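Rieske iron-sulfur protein soxF (Sulfolobus acidocaldarius, PDB 1JM1) carries a Rieske-type [2Fe-2S] cluster and probably passes electrons in the respiratory chain, as a subunit of a quinol oxidase. Local coordinates at residues Tyr13-Ile18 against Ile162-Thr167; Val81-Thr86 against Leu153-Ser158; Pro43-Asp48 against Phe88-Val93; Ala31-Ala36 against Pro196-Cys201; Gly9-Lys14 against Phe35-Thr40. All coordinates share one frame; numbering follows the deposited sequence. Where two conformers were deposited one is given.

Contact 1 of 5, residues Tyr13-Ile18 against Ile162-Thr167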
# COMPACT_ATOMS: atom_id res chain seq x y z
N TYR A 13 5.41 12.65 -4.49
CA TYR A 13 4.52 12.42 -5.61
C TYR A 13 3.09 12.61 -5.19
O TYR A 13 2.63 11.97 -4.26
CB TYR A 13 4.71 10.97 -6.15
CG TYR A 13 3.65 10.49 -7.10
CD1 TYR A 13 3.63 11.12 -8.37
CD2 TYR A 13 2.67 9.53 -6.82
CE1 TYR A 13 2.66 10.72 -9.28
CE2 TYR A 13 1.69 9.17 -7.72
CZ TYR A 13 1.71 9.76 -8.95
OH TYR A 13 0.68 9.41 -9.86
N LYS A 14 2.32 13.44 -5.90
CA LYS A 14 0.92 13.60 -5.60
C LYS A 14 0.11 12.42 -6.10
O LYS A 14 0.06 12.14 -7.31
CB LYS A 14 0.41 14.88 -6.31
CG LYS A 14 -1.02 15.20 -5.86
CD LYS A 14 -1.61 16.38 -6.66
CE LYS A 14 -0.76 17.64 -6.62
NZ LYS A 14 -1.49 18.78 -7.22
N VAL A 15 -0.52 11.72 -5.21
CA VAL A 15 -1.35 10.56 -5.54
C VAL A 15 -2.73 11.00 -6.01
O VAL A 15 -3.23 10.59 -7.05
CB VAL A 15 -1.47 9.59 -4.35
CG1 VAL A 15 -2.40 8.42 -4.73
CG2 VAL A 15 -0.13 9.05 -3.96
N ALA A 16 -3.40 11.82 -5.18
CA ALA A 16 -4.77 12.22 -5.40
C ALA A 16 -5.11 13.31 -4.39
O ALA A 16 -4.46 13.41 -3.36
CB ALA A 16 -5.76 11.07 -5.19
N ASN A 17 -6.17 14.07 -4.65
CA ASN A 17 -6.74 14.92 -3.63
C ASN A 17 -7.69 14.11 -2.78
O ASN A 17 -8.34 13.18 -3.27
CB ASN A 17 -7.48 16.09 -4.34
CG ASN A 17 -7.90 17.15 -3.33
OD1 ASN A 17 -8.99 17.06 -2.75
ND2 ASN A 17 -7.04 18.13 -3.14
N ILE A 18 -7.82 14.49 -1.51
CA ILE A 18 -8.79 13.81 -0.63
C ILE A 18 -10.17 13.78 -1.23
O ILE A 18 -10.89 12.81 -1.04
CB ILE A 18 -8.80 14.52 0.76
CG1 ILE A 18 -9.67 13.79 1.77
CG2 ILE A 18 -9.23 15.97 0.70
CD1 ILE A 18 -9.13 12.40 2.13
N ILE A 162 -2.89 14.44 -1.22
CA ILE A 162 -2.20 13.30 -0.60
C ILE A 162 -0.98 12.94 -1.41
O ILE A 162 -1.11 12.67 -2.62
CB ILE A 162 -3.15 12.08 -0.52
CG1 ILE A 162 -4.40 12.39 0.28
CG2 ILE A 162 -2.42 10.86 0.02
CD1 ILE A 162 -5.57 11.44 0.02
N TYR A 163 0.17 12.95 -0.77
CA TYR A 163 1.45 12.66 -1.41
C TYR A 163 2.01 11.33 -0.89
O TYR A 163 1.92 11.03 0.31
CB TYR A 163 2.47 13.75 -1.08
CG TYR A 163 2.15 15.08 -1.74
CD1 TYR A 163 1.29 15.99 -1.16
CD2 TYR A 163 2.64 15.39 -2.99
CE1 TYR A 163 1.00 17.16 -1.79
CE2 TYR A 163 2.35 16.56 -3.64
CZ TYR A 163 1.50 17.47 -3.04
OH TYR A 163 1.24 18.63 -3.68
N ALA A 164 2.65 10.59 -1.79
CA ALA A 164 3.51 9.48 -1.42
C ALA A 164 4.93 10.03 -1.27
O ALA A 164 5.40 10.76 -2.13
CB ALA A 164 3.47 8.39 -2.50
N VAL A 165 5.57 9.67 -0.16
CA VAL A 165 6.89 10.26 0.20
C VAL A 165 7.94 9.25 0.57
O VAL A 165 9.10 9.64 0.78
CB VAL A 165 6.72 11.32 1.31
CG1 VAL A 165 5.84 12.46 0.81
CG2 VAL A 165 6.20 10.72 2.61
N GLY A 166 7.61 7.96 0.69
CA GLY A 166 8.63 6.97 0.93
C GLY A 166 7.99 5.59 1.05
O GLY A 166 6.82 5.44 0.83
N THR A 167 8.82 4.60 1.40
CA THR A 167 8.32 3.28 1.76
C THR A 167 9.05 2.82 3.00
O THR A 167 10.15 3.29 3.30
CB THR A 167 8.45 2.23 0.64
OG1 THR A 167 9.83 1.91 0.42
CG2 THR A 167 7.85 2.74 -0.67
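Y13 and A164 form an antiparallel hydrogen-bonded pair, and the pairing of strand 13-17 with strand 161-167 goes on through a classic beta bulge, where V15 and A16 both face I162. This is one edge of a three-stranded antiparallel sheet whose central strand is 161-167. Four backbone hydrogen bonds join the strands: Y13 N gives to A164 O at 3.0 Å and A164 N returns to Y13 O at 2.8 Å, while at the bulge itself V15 N gives to I162 O and A16 O accepts from I162 N. The CA-H of Y163 adds a weaker contact to Y13 O at 3.2 Å.

On the face with K14, the Y163 ring lies obliquely against the chain, its CD2 3.5 Å from K14 N. The start of the lysine side chain rests on it, K14 CB being 3.7 Å from Y163 CE2. R12 makes a cation-pi contact with the same ring. An alanine at Y163 would probably uncover K14 CB and deprive R12 of its aromatic partner.

The face bearing I162 and A164 is mainly apolar and lies beside F35 and I87. Here I18 CD1 lies 4.2 Å from I162 CD1, and V15 CG2 touches A164 CB at 3.9 Å.

Contact 2 of 5, residues Val81-Thr86 against Leu153-Ser158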
# COMPACT_ATOMS: atom_id res chain seq x y z
N VAL A 81 -3.70 9.19 7.02
CA VAL A 81 -3.71 10.59 6.63
C VAL A 81 -5.10 11.06 6.17
O VAL A 81 -6.03 10.27 5.95
CB VAL A 81 -2.64 10.89 5.54
CG1 VAL A 81 -1.27 10.46 6.04
CG2 VAL A 81 -2.99 10.28 4.20
N GLY A 82 -5.19 12.38 6.04
CA GLY A 82 -6.39 13.07 5.66
C GLY A 82 -7.21 13.44 6.86
O GLY A 82 -6.86 13.12 8.01
N PRO A 83 -8.34 14.12 6.65
CA PRO A 83 -9.12 14.68 7.79
C PRO A 83 -9.67 13.62 8.72
O PRO A 83 -9.96 13.99 9.86
CB PRO A 83 -10.26 15.45 7.10
CG PRO A 83 -9.79 15.65 5.73
CD PRO A 83 -8.88 14.56 5.35
N ASN A 84 -9.87 12.40 8.29
CA ASN A 84 -10.34 11.34 9.17
C ASN A 84 -9.19 10.54 9.76
O ASN A 84 -9.40 9.73 10.65
CB ASN A 84 -11.25 10.36 8.42
CG ASN A 84 -12.46 11.07 7.83
OD1 ASN A 84 -13.16 11.74 8.62
ND2 ASN A 84 -12.60 11.03 6.53
N GLY A 85 -7.97 10.71 9.26
CA GLY A 85 -6.82 9.96 9.73
C GLY A 85 -6.79 8.50 9.30
O GLY A 85 -6.07 7.74 9.96
N THR A 86 -7.49 8.12 8.25
CA THR A 86 -7.74 6.70 7.99
C THR A 86 -7.19 6.21 6.66
O THR A 86 -7.48 5.07 6.30
CB THR A 86 -9.25 6.42 8.09
OG1 THR A 86 -9.91 7.30 7.18
CG2 THR A 86 -9.75 6.62 9.53
N LEU A 153 2.68 8.15 3.42
CA LEU A 153 1.93 9.24 2.87
C LEU A 153 2.08 10.48 3.70
O LEU A 153 2.32 10.44 4.91
CB LEU A 153 0.44 8.85 2.81
CG LEU A 153 0.08 7.60 2.02
CD1 LEU A 153 -1.42 7.34 2.13
CD2 LEU A 153 0.51 7.72 0.55
N ASP A 154 1.85 11.61 3.05
CA ASP A 154 1.81 12.94 3.68
C ASP A 154 0.59 13.66 3.09
O ASP A 154 0.50 13.84 1.86
CB ASP A 154 3.08 13.69 3.43
CG ASP A 154 3.16 15.04 4.11
OD1 ASP A 154 2.45 15.25 5.09
OD2 ASP A 154 4.05 15.84 3.75
N TYR A 155 -0.28 14.18 3.90
CA TYR A 155 -1.44 14.96 3.50
C TYR A 155 -1.12 16.44 3.72
O TYR A 155 -0.76 16.85 4.81
CB TYR A 155 -2.65 14.50 4.34
CG TYR A 155 -3.88 15.35 4.18
CD1 TYR A 155 -4.71 15.28 3.05
CD2 TYR A 155 -4.27 16.20 5.18
CE1 TYR A 155 -5.87 16.04 2.95
CE2 TYR A 155 -5.40 16.97 5.08
CZ TYR A 155 -6.17 16.94 3.96
OH TYR A 155 -7.29 17.73 3.77
N ASP A 156 -1.29 17.21 2.67
CA ASP A 156 -1.10 18.66 2.71
C ASP A 156 -2.44 19.27 3.17
O ASP A 156 -3.40 19.30 2.40
CB ASP A 156 -0.68 19.19 1.35
CG ASP A 156 -0.37 20.66 1.35
OD1 ASP A 156 -0.86 21.39 2.22
OD2 ASP A 156 0.39 21.13 0.48
N SER A 157 -2.49 19.72 4.39
CA SER A 157 -3.73 20.23 4.95
C SER A 157 -4.17 21.55 4.26
O SER A 157 -5.31 21.90 4.40
CB SER A 157 -3.48 20.63 6.41
OG SER A 157 -2.45 21.62 6.65
N SER A 158 -3.28 22.24 3.59
CA SER A 158 -3.66 23.49 2.90
C SER A 158 -4.46 23.23 1.63
O SER A 158 -5.30 24.03 1.23
CB SER A 158 -2.36 24.27 2.58
OG SER A 158 -1.47 23.88 1.51
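Y155 turns its CG anti to its backbone N (chi1 171°), which sets CG 3.7 Å from G82 CA, and V81 has CG1 anti to its carbonyl carbon (chi1 -55°), with both methyls against L153. The contact lays the type I beta turn G82-G85, in the loop leading to strand 87-91, against strand 151-155 at Y155. The turn is closed by its own bond from G85 N to G82 O; no hydrogen bond passes between the two segments, which meet through carbon at the protein surface.

The central feature is a CH-pi contact: G82 CA stands over the middle of the Y155 ring, 3.7 Å from its centroid and 12° off the normal. The backbone angles of G82 would jam a CB against the preceding carbonyl O, and it would also collide with P83 CD. P83 crosses the tyrosine at about a right angle, with CD 3.9 Å from Y155 CZ. I18, at the start of helix 18-28, touches both P83 and Y155.

Beside the turn, V81 CB meets Y155 CB at 3.8 Å. The V81 and L153 side chains also cross at about a right angle, with V81 CG2 3.9 Å from L153 CD1 and V81 CG1 3.8 Å from L153 O.

Contact 3 of 5, residues Pro43-Asp48 against Phe88-Val93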
# COMPACT_ATOMS: atom_id res chain seq x y z
N PRO A 43 3.34 -0.78 -8.96
CA PRO A 43 1.98 -0.50 -8.56
C PRO A 43 1.80 -0.50 -7.05
O PRO A 43 2.41 -1.32 -6.36
CB PRO A 43 1.17 -1.65 -9.24
CG PRO A 43 2.15 -2.77 -9.20
CD PRO A 43 3.51 -2.14 -9.51
N CYS A 44 0.94 0.39 -6.59
CA CYS A 44 0.59 0.61 -5.20
C CYS A 44 -0.88 0.86 -5.08
O CYS A 44 -1.55 1.14 -6.08
CB CYS A 44 1.35 1.84 -4.66
SG CYS A 44 3.15 1.72 -4.70
N PHE A 45 -1.42 0.86 -3.87
CA PHE A 45 -2.79 1.33 -3.67
C PHE A 45 -2.90 2.09 -2.38
O PHE A 45 -2.32 1.72 -1.36
CB PHE A 45 -3.80 0.17 -3.73
CG PHE A 45 -3.66 -0.88 -2.67
CD1 PHE A 45 -4.39 -0.83 -1.51
CD2 PHE A 45 -2.75 -1.91 -2.81
CE1 PHE A 45 -4.21 -1.75 -0.52
CE2 PHE A 45 -2.56 -2.84 -1.80
CZ PHE A 45 -3.29 -2.78 -0.66
N LEU A 46 -3.74 3.13 -2.41
CA LEU A 46 -4.30 3.75 -1.23
C LEU A 46 -5.48 2.95 -0.79
O LEU A 46 -6.22 2.41 -1.61
CB LEU A 46 -4.84 5.21 -1.49
CG LEU A 46 -4.05 6.27 -2.06
CD1 LEU A 46 -4.85 7.60 -2.17
CD2 LEU A 46 -2.84 6.60 -1.19
N VAL A 47 -5.71 2.93 0.52
CA VAL A 47 -6.93 2.32 1.07
C VAL A 47 -7.39 3.15 2.24
O VAL A 47 -6.57 3.52 3.11
CB VAL A 47 -6.72 0.86 1.44
CG1 VAL A 47 -5.59 0.62 2.45
CG2 VAL A 47 -8.04 0.22 1.92
N ASP A 48 -8.68 3.46 2.28
CA ASP A 48 -9.30 4.06 3.45
C ASP A 48 -9.75 2.93 4.31
O ASP A 48 -10.75 2.23 4.03
CB ASP A 48 -10.42 5.01 3.09
CG ASP A 48 -11.00 5.67 4.34
OD1 ASP A 48 -11.06 5.09 5.40
OD2 ASP A 48 -11.56 6.80 4.17
N PHE A 88 -4.24 4.95 4.21
CA PHE A 88 -2.96 4.26 4.21
C PHE A 88 -2.64 3.84 2.78
O PHE A 88 -3.50 3.93 1.89
CB PHE A 88 -3.02 3.02 5.13
CG PHE A 88 -3.32 3.38 6.56
CD1 PHE A 88 -4.61 3.54 7.00
CD2 PHE A 88 -2.28 3.59 7.45
CE1 PHE A 88 -4.89 3.88 8.31
CE2 PHE A 88 -2.52 3.93 8.77
CZ PHE A 88 -3.84 4.05 9.18
N ALA A 89 -1.45 3.33 2.56
CA ALA A 89 -1.07 2.83 1.24
C ALA A 89 -0.05 1.72 1.36
O ALA A 89 0.78 1.69 2.27
CB ALA A 89 -0.51 3.97 0.39
N PHE A 90 -0.09 0.82 0.37
CA PHE A 90 0.76 -0.36 0.33
C PHE A 90 1.25 -0.58 -1.08
O PHE A 90 0.60 -0.24 -2.08
CB PHE A 90 -0.01 -1.60 0.79
CG PHE A 90 -0.49 -1.54 2.23
CD1 PHE A 90 -1.68 -0.94 2.55
CD2 PHE A 90 0.31 -2.09 3.24
CE1 PHE A 90 -2.08 -0.83 3.87
CE2 PHE A 90 -0.12 -2.02 4.56
CZ PHE A 90 -1.28 -1.40 4.86
N SER A 91 2.38 -1.32 -1.18
CA SER A 91 2.75 -1.94 -2.45
C SER A 91 1.66 -2.93 -2.89
O SER A 91 1.06 -3.62 -2.08
CB SER A 91 4.06 -2.69 -2.27
OG SER A 91 4.44 -3.37 -3.47
N ASP A 92 1.46 -2.99 -4.22
CA ASP A 92 0.56 -3.96 -4.82
C ASP A 92 1.28 -5.18 -5.36
O ASP A 92 0.66 -5.94 -6.12
CB ASP A 92 -0.29 -3.31 -5.90
CG ASP A 92 -1.44 -4.13 -6.36
OD1 ASP A 92 -2.08 -4.77 -5.44
OD2 ASP A 92 -1.80 -4.13 -7.55
N VAL A 93 2.53 -5.41 -5.00
CA VAL A 93 3.33 -6.56 -5.45
C VAL A 93 3.61 -7.46 -4.27
O VAL A 93 4.25 -7.06 -3.28
CB VAL A 93 4.59 -6.11 -6.18
CG1 VAL A 93 5.37 -7.37 -6.65
CG2 VAL A 93 4.32 -5.18 -7.34
O HOH W 1 5.02 -1.73 -5.56
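Strands 43-48 and 87-91 are neighbours in a three-stranded antiparallel sheet at the centre of the protein, and the second strand runs on toward the cluster ligand C94. F45 and F90 form a hydrogen-bonded pair, with F45 N to F90 O at 2.9 Å and F90 N to F45 O at 3.0 Å; V47 and F88 bond both ways in the same manner. After the strand, D92 N gives to P43 O at 2.9 Å, although tilted 34° from the carbonyl plane, and a water donates to that oxygen while also bonding S91 OG. S91 OG accepts from V93 N, an ST turn.

On the face with F45, F90, V47 and F88, the F45 and F90 rings have planes at 28° but are offset so far that they hardly overlap, centroids 5.8 Å apart, and F45 CZ rests 3.8 Å from F90 CB. V47 CG1 approaches the edge of the F90 ring. A serine at F45 would probably leave a gap where the ring lay against F90 CB and beside D92 OD1.

L46 CD2 meets A89 CB at 3.9 Å on the other face, which looks toward L153. P43 CG packs on V93 CG2 at 3.7 Å, with the V93 side chain about 8 Å from the cluster. Such antiparallel pairing of core strands, leading into a cluster-binding loop, is typical of the Rieske fold.

Contact 4 of 5, residues Ala31-Ala36 against Pro196-Cys201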
# COMPACT_ATOMS: atom_id res chain seq x y z
N ALA A 31 -13.06 1.64 -1.86
CA ALA A 31 -12.14 2.28 -0.91
C ALA A 31 -10.70 2.10 -1.24
O ALA A 31 -9.83 2.42 -0.39
CB ALA A 31 -12.40 1.70 0.49
N VAL A 32 -10.37 1.60 -2.44
CA VAL A 32 -9.01 1.34 -2.89
C VAL A 32 -8.75 2.22 -4.10
O VAL A 32 -9.60 2.35 -4.98
CB VAL A 32 -8.90 -0.19 -3.31
CG1 VAL A 32 -7.63 -0.54 -3.87
CG2 VAL A 32 -9.19 -1.04 -2.02
N TYR A 33 -7.53 2.81 -4.18
CA TYR A 33 -7.19 3.76 -5.21
C TYR A 33 -5.78 3.47 -5.68
O TYR A 33 -4.81 3.67 -4.93
CB TYR A 33 -7.33 5.18 -4.70
CG TYR A 33 -7.27 6.29 -5.66
CD1 TYR A 33 -8.43 6.85 -6.19
CD2 TYR A 33 -6.04 6.79 -6.14
CE1 TYR A 33 -8.40 7.88 -7.11
CE2 TYR A 33 -6.03 7.85 -7.05
CZ TYR A 33 -7.22 8.35 -7.51
OH TYR A 33 -7.23 9.46 -8.38
N PHE A 34 -5.62 2.99 -6.91
CA PHE A 34 -4.33 2.54 -7.41
C PHE A 34 -3.51 3.68 -7.95
O PHE A 34 -4.06 4.66 -8.48
CB PHE A 34 -4.50 1.47 -8.50
CG PHE A 34 -5.01 0.15 -7.93
CD1 PHE A 34 -6.38 -0.09 -7.91
CD2 PHE A 34 -4.13 -0.78 -7.43
CE1 PHE A 34 -6.82 -1.30 -7.39
CE2 PHE A 34 -4.59 -1.99 -6.91
CZ PHE A 34 -5.93 -2.25 -6.89
N PHE A 35 -2.19 3.53 -7.84
CA PHE A 35 -1.23 4.48 -8.37
C PHE A 35 0.10 3.73 -8.55
O PHE A 35 0.17 2.53 -8.22
CB PHE A 35 -1.08 5.72 -7.44
CG PHE A 35 -0.55 5.45 -6.08
CD1 PHE A 35 0.77 5.73 -5.74
CD2 PHE A 35 -1.36 4.94 -5.07
CE1 PHE A 35 1.25 5.56 -4.46
CE2 PHE A 35 -0.88 4.76 -3.78
CZ PHE A 35 0.41 5.06 -3.47
N ALA A 36 1.10 4.38 -9.06
CA ALA A 36 2.45 3.82 -9.16
C ALA A 36 3.41 4.73 -8.43
O ALA A 36 3.28 5.96 -8.49
CB ALA A 36 2.91 3.70 -10.61
N PRO A 196 -4.37 -0.52 -12.24
CA PRO A 196 -5.84 -0.51 -12.54
C PRO A 196 -6.44 0.88 -12.61
O PRO A 196 -5.95 1.78 -11.90
CB PRO A 196 -6.44 -1.25 -11.33
CG PRO A 196 -5.26 -2.15 -10.95
CD PRO A 196 -3.99 -1.33 -11.09
N ASN A 197 -7.44 1.04 -13.49
CA ASN A 197 -8.19 2.32 -13.51
C ASN A 197 -9.06 2.43 -12.26
O ASN A 197 -9.59 1.50 -11.73
CB ASN A 197 -9.05 2.44 -14.77
CG ASN A 197 -8.24 2.52 -16.08
OD1 ASN A 197 -7.17 3.13 -16.17
ND2 ASN A 197 -8.85 1.90 -17.09
N ASN A 198 -9.17 3.63 -11.74
CA ASN A 198 -9.98 3.90 -10.57
C ASN A 198 -11.33 4.46 -11.00
O ASN A 198 -11.33 5.37 -11.84
CB ASN A 198 -9.28 4.90 -9.64
CG ASN A 198 -7.94 4.38 -9.14
OD1 ASN A 198 -7.89 3.27 -8.59
ND2 ASN A 198 -6.92 5.16 -9.30
N PRO A 199 -12.44 4.02 -10.43
CA PRO A 199 -12.58 2.96 -9.48
C PRO A 199 -12.46 1.60 -10.14
O PRO A 199 -12.96 1.44 -11.23
CB PRO A 199 -13.96 3.14 -8.81
CG PRO A 199 -14.74 3.76 -9.95
CD PRO A 199 -13.77 4.63 -10.75
N SER A 200 -11.89 0.64 -9.43
CA SER A 200 -11.66 -0.69 -9.94
C SER A 200 -12.37 -1.78 -9.16
O SER A 200 -12.28 -2.96 -9.55
CB SER A 200 -10.12 -0.93 -9.84
OG SER A 200 -9.76 -0.96 -8.42
N CYS A 201 -12.99 -1.49 -8.04
CA CYS A 201 -13.46 -2.56 -7.14
C CYS A 201 -14.57 -3.36 -7.79
O CYS A 201 -15.42 -2.86 -8.56
CB CYS A 201 -14.00 -1.99 -5.85
SG CYS A 201 -12.82 -1.19 -4.76
O HOH W 2 -9.82 1.62 -7.65
O HOH W 3 -7.36 7.57 -11.02
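N198 and F34 carry the direct hydrogen bonds of this contact, in which the C-terminal loop 196-201 lies along edge strand 32-36. The asparagine amide grips one residue's backbone twice: F34 N gives to N198 OD1 at 2.8 Å, and N198 ND2 gives to F34 O at 3.0 Å, meeting a lone pair in the carbonyl plane. A side chain thus does what a neighbouring strand would do.

Water extends the polar network. One molecule donates to V32 O and to N198 OD1 and accepts from S200 OG; a second accepts from N198 ND2 and bonds Y33 OH weakly.

Stacking holds the amide from another direction. Its plane lies 19° from that of the Y33 ring, with N198 ND2 3.5 Å above the ring plane over the centre. P196 covers one face of the F34 ring in a CH-pi contact, its CG 3.7 Å from the F34 centroid and 7° off the normal. S200 OG sits in plane at the F34 edge, 3.1 Å from F34 CE1.

The covalent tie lies beside the strand: C201 SG forms the disulfide with C30 and stands 4.3 Å from V32 CB. With both amide ends of N198 bonded and its plane stacked, the flip of this group is effectively settled, and the loop is fixed by polar, aromatic and covalent links together.

Contact 5 of 5, residues Gly9-Lys14 against Phe35-Thr40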
# COMPACT_ATOMS: atom_id res chain seq x y z
N GLY A 9 15.46 10.63 0.44
CA GLY A 9 15.88 10.51 -0.94
C GLY A 9 14.76 10.12 -1.94
O GLY A 9 15.02 10.12 -3.13
N PHE A 10 13.60 9.76 -1.44
CA PHE A 10 12.46 9.47 -2.27
C PHE A 10 11.87 10.73 -2.85
O PHE A 10 12.01 11.81 -2.26
CB PHE A 10 11.37 8.77 -1.50
CG PHE A 10 11.53 7.27 -1.34
CD1 PHE A 10 12.37 6.69 -0.43
CD2 PHE A 10 10.76 6.43 -2.14
CE1 PHE A 10 12.45 5.35 -0.28
CE2 PHE A 10 10.84 5.04 -1.95
CZ PHE A 10 11.69 4.51 -1.03
N PRO A 11 11.14 10.63 -3.96
CA PRO A 11 10.35 11.77 -4.49
C PRO A 11 9.12 11.98 -3.67
O PRO A 11 8.60 11.09 -2.98
CB PRO A 11 10.01 11.31 -5.89
CG PRO A 11 10.00 9.81 -5.84
CD PRO A 11 10.97 9.41 -4.79
N ARG A 12 8.60 13.19 -3.72
CA ARG A 12 7.29 13.57 -3.22
C ARG A 12 6.37 13.58 -4.43
O ARG A 12 6.50 14.40 -5.32
CB ARG A 12 7.40 14.92 -2.54
CG ARG A 12 6.08 15.50 -2.00
CD ARG A 12 6.38 16.80 -1.26
NE ARG A 12 5.16 17.43 -0.75
CZ ARG A 12 4.64 17.13 0.42
NH1 ARG A 12 5.14 16.23 1.27
NH2 ARG A 12 3.51 17.78 0.77
N TYR A 13 5.41 12.65 -4.49
CA TYR A 13 4.52 12.42 -5.61
C TYR A 13 3.09 12.61 -5.19
O TYR A 13 2.63 11.97 -4.26
CB TYR A 13 4.71 10.97 -6.15
CG TYR A 13 3.65 10.49 -7.10
CD1 TYR A 13 3.63 11.12 -8.37
CD2 TYR A 13 2.67 9.53 -6.82
CE1 TYR A 13 2.66 10.72 -9.28
CE2 TYR A 13 1.69 9.17 -7.72
CZ TYR A 13 1.71 9.76 -8.95
OH TYR A 13 0.68 9.41 -9.86
N LYS A 14 2.32 13.44 -5.90
CA LYS A 14 0.92 13.60 -5.60
C LYS A 14 0.11 12.42 -6.10
O LYS A 14 0.06 12.14 -7.31
CB LYS A 14 0.41 14.88 -6.31
CG LYS A 14 -1.02 15.20 -5.86
CD LYS A 14 -1.61 16.38 -6.66
CE LYS A 14 -0.76 17.64 -6.62
NZ LYS A 14 -1.49 18.78 -7.22
N PHE A 35 -2.19 3.53 -7.84
CA PHE A 35 -1.23 4.48 -8.37
C PHE A 35 0.10 3.73 -8.55
O PHE A 35 0.17 2.53 -8.22
CB PHE A 35 -1.08 5.72 -7.44
CG PHE A 35 -0.55 5.45 -6.08
CD1 PHE A 35 0.77 5.73 -5.74
CD2 PHE A 35 -1.36 4.94 -5.07
CE1 PHE A 35 1.25 5.56 -4.46
CE2 PHE A 35 -0.88 4.76 -3.78
CZ PHE A 35 0.41 5.06 -3.47
N ALA A 36 1.10 4.38 -9.06
CA ALA A 36 2.45 3.82 -9.16
C ALA A 36 3.41 4.73 -8.43
O ALA A 36 3.28 5.96 -8.49
CB ALA A 36 2.91 3.70 -10.61
N TYR A 37 4.38 4.14 -7.72
CA TYR A 37 5.31 4.93 -6.93
C TYR A 37 6.43 4.05 -6.40
O TYR A 37 6.14 2.94 -5.96
CB TYR A 37 4.58 5.51 -5.68
CG TYR A 37 5.48 6.34 -4.79
CD1 TYR A 37 5.78 7.66 -5.09
CD2 TYR A 37 6.06 5.77 -3.65
CE1 TYR A 37 6.63 8.40 -4.29
CE2 TYR A 37 6.92 6.52 -2.86
CZ TYR A 37 7.19 7.85 -3.20
OH TYR A 37 8.05 8.53 -2.37
N PRO A 38 7.66 4.57 -6.31
CA PRO A 38 8.14 5.84 -6.86
C PRO A 38 8.36 5.88 -8.33
O PRO A 38 8.59 6.98 -8.86
CB PRO A 38 9.44 6.09 -6.06
CG PRO A 38 9.95 4.67 -5.80
CD PRO A 38 8.72 3.89 -5.51
N LEU A 39 8.35 4.74 -9.03
CA LEU A 39 8.50 4.64 -10.44
C LEU A 39 7.24 4.20 -11.10
O LEU A 39 6.40 3.52 -10.49
CB LEU A 39 9.64 3.66 -10.82
CG LEU A 39 11.01 3.91 -10.15
CD1 LEU A 39 11.94 2.82 -10.66
CD2 LEU A 39 11.56 5.29 -10.32
N THR A 40 7.09 4.51 -12.36
CA THR A 40 5.82 4.26 -13.07
C THR A 40 5.47 2.87 -13.11
O THR A 40 4.27 2.51 -13.25
CB THR A 40 5.80 4.87 -14.51
OG1 THR A 40 6.75 4.11 -15.15
CG2 THR A 40 6.10 6.33 -14.38
O HOH W 4 0.56 6.78 -10.60
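Y37 OH donates to P11 O at 2.7 Å, in the carbonyl plane, and so ties the loop after strand 32-36 to the N-terminal segment leading into strand 13-17. The two strands belong to different antiparallel sheets, and the contact bridges them at one end. Y37 has CG anti to its backbone N (chi1 179°), and its ring continues toward P11, the two side chains meeting tip to tip. P11 O lies at the edge of the tyrosine ring, in its plane.

Around the hydroxyl the packing is aromatic and proline-rich. F10 CD2 lies 3.4 Å from Y37 OH. P38, which follows a cis peptide bond, sets its CB over the centre of the Y37 ring, 3.9 Å above the plane, and the same P38 CB reaches P11 CG at 3.8 Å. P38 CG also touches F10 CE2, at 4.0 Å. On the strand side, A164 and V151 also touch Y37.

Y13 adds the outer part. The Y13 and Y37 side chains run past one another the opposite way, Y13 CB lying 3.6 Å from Y37 CD1 near the ring plane. On its inner side, Y13 CE2 comes to 4.1 Å from F35 CD1, and a water bonded to Y13 OH accepts from A36 N at 2.9 Å.

Contact 3 is the fully buried one, near the centre of the chain, whereas contact 2 lies at the surface and contacts 1, 4 and 5 are partly buried. Contacts 1 and 3 are antiparallel strand pairs in two different sheets, and V15 packs on L46 between them. Contact 2 lays a turn on strand 151-155 of the same sheet as contact 1, through carbon contacts, although D154 forms a salt bridge with R12 of contact 5. Contacts 4 and 5 share strand 32-36, the edge partner of strand 43-48: along it contact 4 brings side-chain amide bonds and water, and just past its other end Y37 gives its hydroxyl to P11 O among prolines.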